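Local structure of hydrazine synthase gamma subunit (Candidatus Kuenenia stuttgartiensis, 5C2V) at residues Tyr99-Thr109 with Ala199-His207. The protein catalyses the three-electron reduction of nitric oxide to hydroxylamine, the first half-reaction of hydrazine synthesis, and carries two heme c groups. Numbering follows the deposited sequence.
Sequences YLPPFRHEGFT and ALFSDAQTH. With CA (calcium ion), chain T; HEC (heme c), chain V; BET (trimethyl glycine), chain X.
Leu100 and Leu200 make the apolar part of this contact, their side chains running past each other in opposite directions. The two Leu100 methyls divide the work: CD2 lies 3.7 Å from Leu200 CD1 and also meets Ala204 CB, whereas CD1 rests on Ser202 CB. Leu200 CD2 packs on Tyr99 CB, while the Tyr99 hydroxyl is hydrogen-bonded to Glu155. The polar part is a single hydrogen bond, from Phe108 N to Thr206 OG1 (3.1 Å, 156°). With chi1 at -57°, Thr206 OG1 stands anti to its own carbonyl carbon, near the edge of the Phe108 ring, and CG2 lies beside Thr109 OG1, whose hydrogen-bond partner is Glu255. Within 199-207, Ser202 OG accepts from Ala204 N in an ST turn, and Thr258 holds the same hydroxyl.

Beside this packing, 99-109 also binds calcium. The metal takes Leu100 O, Pro102 O, three waters and Asp257; one of these waters donates to HEC O1A at 3.0 Å. Arg104 NH1 reaches the other propionate at HEC O1D (3.2 Å), while His207 ND1 binds trimethyl glycine. Packing and one hydrogen bond thus join the segments directly, and calcium ties 99-109 to Asp257 on the strand paired with 206-207, next to both heme pockets.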
loop_
_atom_site.group_PDB
_atom_site.type_symbol
_atom_site.label_atom_id
_atom_site.label_comp_id
_atom_site.label_asym_id
_atom_site.label_seq_id
_atom_site.Cartn_x
_atom_site.Cartn_y
_atom_site.Cartn_z
ATOM N N TYR C 99 -22.293 59.922 -15.513
ATOM C CA TYR C 99 -22.152 61.127 -16.324
ATOM C C TYR C 99 -21.562 60.860 -17.706
ATOM O O TYR C 99 -21.677 61.696 -18.601
ATOM C CB TYR C 99 -21.290 62.157 -15.590
ATOM C CG TYR C 99 -21.909 62.659 -14.307
ATOM C CD1 TYR C 99 -23.284 62.813 -14.193
ATOM C CD2 TYR C 99 -21.121 62.975 -13.209
ATOM C CE1 TYR C 99 -23.857 63.272 -13.023
ATOM C CE2 TYR C 99 -21.686 63.433 -12.033
ATOM C CZ TYR C 99 -23.054 63.579 -11.946
ATOM O OH TYR C 99 -23.621 64.035 -10.779
ATOM N N LEU C 100 -20.934 59.702 -17.886
ATOM C CA LEU C 100 -20.278 59.407 -19.157
ATOM C C LEU C 100 -20.516 57.991 -19.682
ATOM O O LEU C 100 -19.648 57.125 -19.552
ATOM C CB LEU C 100 -18.774 59.652 -19.033
ATOM C CG LEU C 100 -18.345 61.117 -18.957
ATOM C CD1 LEU C 100 -16.870 61.219 -18.626
ATOM C CD2 LEU C 100 -18.655 61.831 -20.264
ATOM N N PRO C 101 -21.703 57.751 -20.265
ATOM C CA PRO C 101 -21.977 56.555 -21.069
ATOM C C PRO C 101 -21.410 56.706 -22.484
ATOM O O PRO C 101 -21.205 57.837 -22.922
ATOM C CB PRO C 101 -23.505 56.494 -21.084
ATOM C CG PRO C 101 -23.919 57.917 -21.002
ATOM C CD PRO C 101 -22.900 58.600 -20.126
ATOM N N PRO C 102 -21.154 55.591 -23.190
ATOM C CA PRO C 102 -21.338 54.209 -22.736
ATOM C C PRO C 102 -20.221 53.754 -21.805
ATOM O O PRO C 102 -19.264 54.494 -21.576
ATOM C CB PRO C 102 -21.321 53.413 -24.042
ATOM C CG PRO C 102 -20.425 54.199 -24.926
ATOM C CD PRO C 102 -20.672 55.646 -24.582
ATOM N N PHE C 103 -20.338 52.534 -21.295
ATOM C CA PHE C 103 -19.482 52.083 -20.206
ATOM C C PHE C 103 -18.394 51.098 -20.633
ATOM O O PHE C 103 -18.207 50.832 -21.822
ATOM C CB PHE C 103 -20.353 51.489 -19.101
ATOM C CG PHE C 103 -21.495 52.385 -18.702
ATOM C CD1 PHE C 103 -21.254 53.568 -18.021
ATOM C CD2 PHE C 103 -22.801 52.056 -19.022
ATOM C CE1 PHE C 103 -22.296 54.403 -17.659
ATOM C CE2 PHE C 103 -23.848 52.887 -18.661
ATOM C CZ PHE C 103 -23.594 54.061 -17.978
ATOM N N ARG C 104 -17.687 50.572 -19.634
ATOM C CA ARG C 104 -16.436 49.832 -19.800
ATOM C C ARG C 104 -15.355 50.661 -20.494
ATOM O O ARG C 104 -15.240 51.863 -20.260
ATOM C CB ARG C 104 -16.669 48.536 -20.587
ATOM C CG ARG C 104 -17.558 47.513 -19.899
ATOM C CD ARG C 104 -16.798 46.214 -19.701
ATOM N NE ARG C 104 -17.653 45.035 -19.776
ATOM C CZ ARG C 104 -17.195 43.798 -19.945
ATOM N NH1 ARG C 104 -15.891 43.585 -20.060
ATOM N NH2 ARG C 104 -18.038 42.776 -20.004
ATOM N N HIS C 105 -14.585 50.016 -21.363
ATOM C CA HIS C 105 -13.434 50.654 -21.998
ATOM C C HIS C 105 -13.583 50.684 -23.512
ATOM O O HIS C 105 -13.630 51.754 -24.117
ATOM C CB HIS C 105 -12.137 49.933 -21.618
ATOM C CG HIS C 105 -11.538 50.400 -20.326
ATOM N ND1 HIS C 105 -11.711 49.725 -19.137
ATOM C CD2 HIS C 105 -10.762 51.471 -20.041
ATOM C CE1 HIS C 105 -11.067 50.363 -18.174
ATOM N NE2 HIS C 105 -10.484 51.425 -18.697
ATOM N N GLU C 106 -13.631 49.500 -24.114
ATOM C CA GLU C 106 -13.830 49.369 -25.552
ATOM C C GLU C 106 -15.112 50.074 -25.979
ATOM O O GLU C 106 -16.144 49.958 -25.318
ATOM C CB GLU C 106 -13.873 47.894 -25.952
ATOM C CG GLU C 106 -12.658 47.102 -25.493
ATOM C CD GLU C 106 -12.673 45.669 -25.984
ATOM O OE1 GLU C 106 -13.679 45.259 -26.598
ATOM O OE2 GLU C 106 -11.676 44.953 -25.756
ATOM N N GLY C 107 -15.037 50.812 -27.081
ATOM C CA GLY C 107 -16.152 51.627 -27.528
ATOM C C GLY C 107 -17.034 50.963 -28.566
ATOM O O GLY C 107 -17.115 49.737 -28.638
ATOM N N PHE C 108 -17.696 51.785 -29.374
ATOM C CA PHE C 108 -18.641 51.300 -30.373
ATOM C C PHE C 108 -17.965 50.500 -31.480
ATOM O O PHE C 108 -18.567 49.589 -32.048
ATOM C CB PHE C 108 -19.415 52.469 -30.987
ATOM C CG PHE C 108 -20.345 53.151 -30.025
ATOM C CD1 PHE C 108 -21.624 52.662 -29.816
ATOM C CD2 PHE C 108 -19.942 54.281 -29.334
ATOM C CE1 PHE C 108 -22.483 53.287 -28.933
ATOM C CE2 PHE C 108 -20.796 54.910 -28.449
ATOM C CZ PHE C 108 -22.069 54.412 -28.249
ATOM N N THR C 109 -16.719 50.846 -31.787
ATOM C CA THR C 109 -15.988 50.163 -32.847
ATOM C C THR C 109 -15.788 48.692 -32.499
ATOM O O THR C 109 -15.241 48.360 -31.447
ATOM C CB THR C 109 -14.618 50.821 -33.105
ATOM O OG1 THR C 109 -14.792 52.228 -33.321
ATOM C CG2 THR C 109 -13.948 50.204 -34.323
ATOM N N ALA C 199 -17.838 69.876 -15.404
ATOM C CA ALA C 199 -16.879 69.500 -16.443
ATOM C C ALA C 199 -16.489 68.024 -16.356
ATOM O O ALA C 199 -15.992 67.566 -15.327
ATOM C CB ALA C 199 -15.639 70.377 -16.354
ATOM N N LEU C 200 -16.726 67.281 -17.434
ATOM C CA LEU C 200 -16.418 65.853 -17.451
ATOM C C LEU C 200 -15.087 65.500 -18.121
ATOM O O LEU C 200 -14.645 64.354 -18.052
ATOM C CB LEU C 200 -17.549 65.101 -18.154
ATOM C CG LEU C 200 -18.957 65.521 -17.728
ATOM C CD1 LEU C 200 -20.011 64.821 -18.569
ATOM C CD2 LEU C 200 -19.172 65.245 -16.248
ATOM N N PHE C 201 -14.450 66.489 -18.744
ATOM C CA PHE C 201 -13.192 66.301 -19.478
ATOM C C PHE C 201 -13.168 65.062 -20.381
ATOM O O PHE C 201 -12.138 64.398 -20.507
ATOM C CB PHE C 201 -12.016 66.251 -18.503
ATOM C CG PHE C 201 -11.681 67.583 -17.895
ATOM C CD1 PHE C 201 -10.797 68.443 -18.526
ATOM C CD2 PHE C 201 -12.252 67.977 -16.697
ATOM C CE1 PHE C 201 -10.488 69.671 -17.973
ATOM C CE2 PHE C 201 -11.946 69.204 -16.138
ATOM C CZ PHE C 201 -11.063 70.051 -16.777
ATOM N N SER C 202 -14.300 64.763 -21.012
ATOM C CA SER C 202 -14.382 63.661 -21.967
ATOM C C SER C 202 -15.473 63.928 -23.001
ATOM O O SER C 202 -16.507 64.514 -22.682
ATOM C CB SER C 202 -14.651 62.339 -21.240
ATOM O OG SER C 202 -14.842 61.278 -22.159
ATOM N N ASP C 203 -15.250 63.483 -24.233
ATOM C CA ASP C 203 -16.236 63.675 -25.294
ATOM C C ASP C 203 -17.240 62.528 -25.329
ATOM O O ASP C 203 -18.208 62.564 -26.092
ATOM C CB ASP C 203 -15.553 63.822 -26.659
ATOM C CG ASP C 203 -14.616 62.666 -26.983
ATOM O OD1 ASP C 203 -14.698 61.607 -26.326
ATOM O OD2 ASP C 203 -13.796 62.817 -27.913
ATOM N N ALA C 204 -16.992 61.516 -24.501
ATOM C CA ALA C 204 -17.820 60.312 -24.437
ATOM C C ALA C 204 -17.922 59.628 -25.798
ATOM O O ALA C 204 -18.959 59.062 -26.142
ATOM C CB ALA C 204 -19.211 60.644 -23.902
ATOM N N GLN C 205 -16.837 59.683 -26.566
ATOM C CA GLN C 205 -16.802 59.065 -27.887
ATOM C C GLN C 205 -15.730 57.984 -27.968
ATOM O O GLN C 205 -15.009 57.735 -27.001
ATOM C CB GLN C 205 -16.560 60.120 -28.968
ATOM C CG GLN C 205 -17.622 61.204 -29.034
ATOM C CD GLN C 205 -17.356 62.210 -30.137
ATOM O OE1 GLN C 205 -16.597 61.941 -31.069
ATOM N NE2 GLN C 205 -17.978 63.380 -30.034
ATOM N N THR C 206 -15.631 57.349 -29.131
ATOM C CA THR C 206 -14.656 56.289 -29.352
ATOM C C THR C 206 -13.553 56.760 -30.296
ATOM O O THR C 206 -13.820 57.122 -31.442
ATOM C CB THR C 206 -15.322 55.026 -29.930
ATOM O OG1 THR C 206 -16.358 54.581 -29.046
ATOM C CG2 THR C 206 -14.301 53.918 -30.102
ATOM N N HIS C 207 -12.314 56.754 -29.812
ATOM C CA HIS C 207 -11.188 57.268 -30.586
ATOM C C HIS C 207 -10.055 56.257 -30.732
ATOM O O HIS C 207 -9.923 55.333 -29.929
ATOM C CB HIS C 207 -10.639 58.542 -29.938
ATOM C CG HIS C 207 -11.576 59.707 -30.001
ATOM N ND1 HIS C 207 -11.802 60.418 -31.159
ATOM C CD2 HIS C 207 -12.341 60.288 -29.047
ATOM C CE1 HIS C 207 -12.669 61.385 -30.917
ATOM N NE2 HIS C 207 -13.011 61.328 -29.642
HETATM CA CA CA T . -17.781 56.162 -20.861
HETATM FE FE HEC V . -16.162 45.847 -12.233
HETATM C CHA HEC V . -15.602 47.751 -15.038
HETATM C CHB HEC V . -18.944 47.694 -11.545
HETATM C CHC HEC V . -16.871 43.785 -9.558
HETATM C CHD HEC V . -13.025 44.481 -12.424
HETATM N NA HEC V . -17.123 47.417 -13.156
HETATM C C1A HEC V . -16.685 48.110 -14.266
HETATM C C2A HEC V . -17.553 49.263 -14.452
HETATM C C3A HEC V . -18.479 49.236 -13.481
HETATM C C4A HEC V . -18.221 48.078 -12.651
HETATM C CMA HEC V . -19.634 50.237 -13.246
HETATM C CAA HEC V . -17.421 50.306 -15.591
HETATM C CBA HEC V . -17.131 51.705 -15.047
HETATM C CGA HEC V . -17.052 52.697 -16.178
HETATM O O1A HEC V . -17.112 52.271 -17.360
HETATM O O2A HEC V . -16.928 53.918 -15.895
HETATM N NB HEC V . -17.578 45.825 -10.725
HETATM C C1B HEC V . -18.757 46.538 -10.818
HETATM C C2B HEC V . -19.759 45.854 -10.025
HETATM C C3B HEC V . -19.187 44.779 -9.469
HETATM C C4B HEC V . -17.805 44.737 -9.902
HETATM C CMB HEC V . -21.220 46.325 -9.852
HETATM C CAB HEC V . -19.854 43.738 -8.539
HETATM C CBB HEC V . -20.869 42.873 -9.317
HETATM N NC HEC V . -15.130 44.410 -11.168
HETATM C C1C HEC V . -15.621 43.653 -10.124
HETATM C C2C HEC V . -14.655 42.615 -9.827
HETATM C C3C HEC V . -13.542 42.894 -10.520
HETATM C C4C HEC V . -13.850 43.972 -11.443
HETATM C CMC HEC V . -14.749 41.674 -8.603
HETATM C CAC HEC V . -12.209 42.111 -10.471
HETATM C CBC HEC V . -12.398 40.694 -11.056
HETATM N ND HEC V . -14.531 46.133 -13.495
HETATM C C1D HEC V . -13.399 45.318 -13.458
HETATM C C2D HEC V . -12.667 45.489 -14.693
HETATM C C3D HEC V . -13.471 46.511 -15.508
HETATM C C4D HEC V . -14.611 46.855 -14.687
HETATM C CMD HEC V . -11.354 44.790 -15.103
HETATM C CAD HEC V . -13.140 47.051 -16.914
HETATM C CBD HEC V . -13.632 46.043 -17.947
HETATM C CGD HEC V . -13.340 46.554 -19.332
HETATM O O1D HEC V . -13.683 45.853 -20.320
HETATM O O2D HEC V . -12.763 47.664 -19.447
HETATM N N BET X . -8.459 60.474 -35.644
HETATM C CA BET X . -8.435 59.593 -34.396
HETATM C C BET X . -9.948 59.179 -33.972
HETATM O O BET X . -10.604 60.087 -33.409
HETATM O OXT BET X . -10.247 57.991 -34.260
HETATM C C1 BET X . -9.521 59.998 -36.622
HETATM C C2 BET X . -7.107 60.421 -36.356
HETATM C C3 BET X . -8.812 61.908 -35.284
HETATM O O HOH W 1 -18.427 57.561 -22.679
HETATM O O HOH W 2 -16.277 57.844 -20.077
HETATM O O HOH W 3 -17.122 54.758 -19.037
HETATM O O HOH W 4 -16.932 44.552 -13.690
#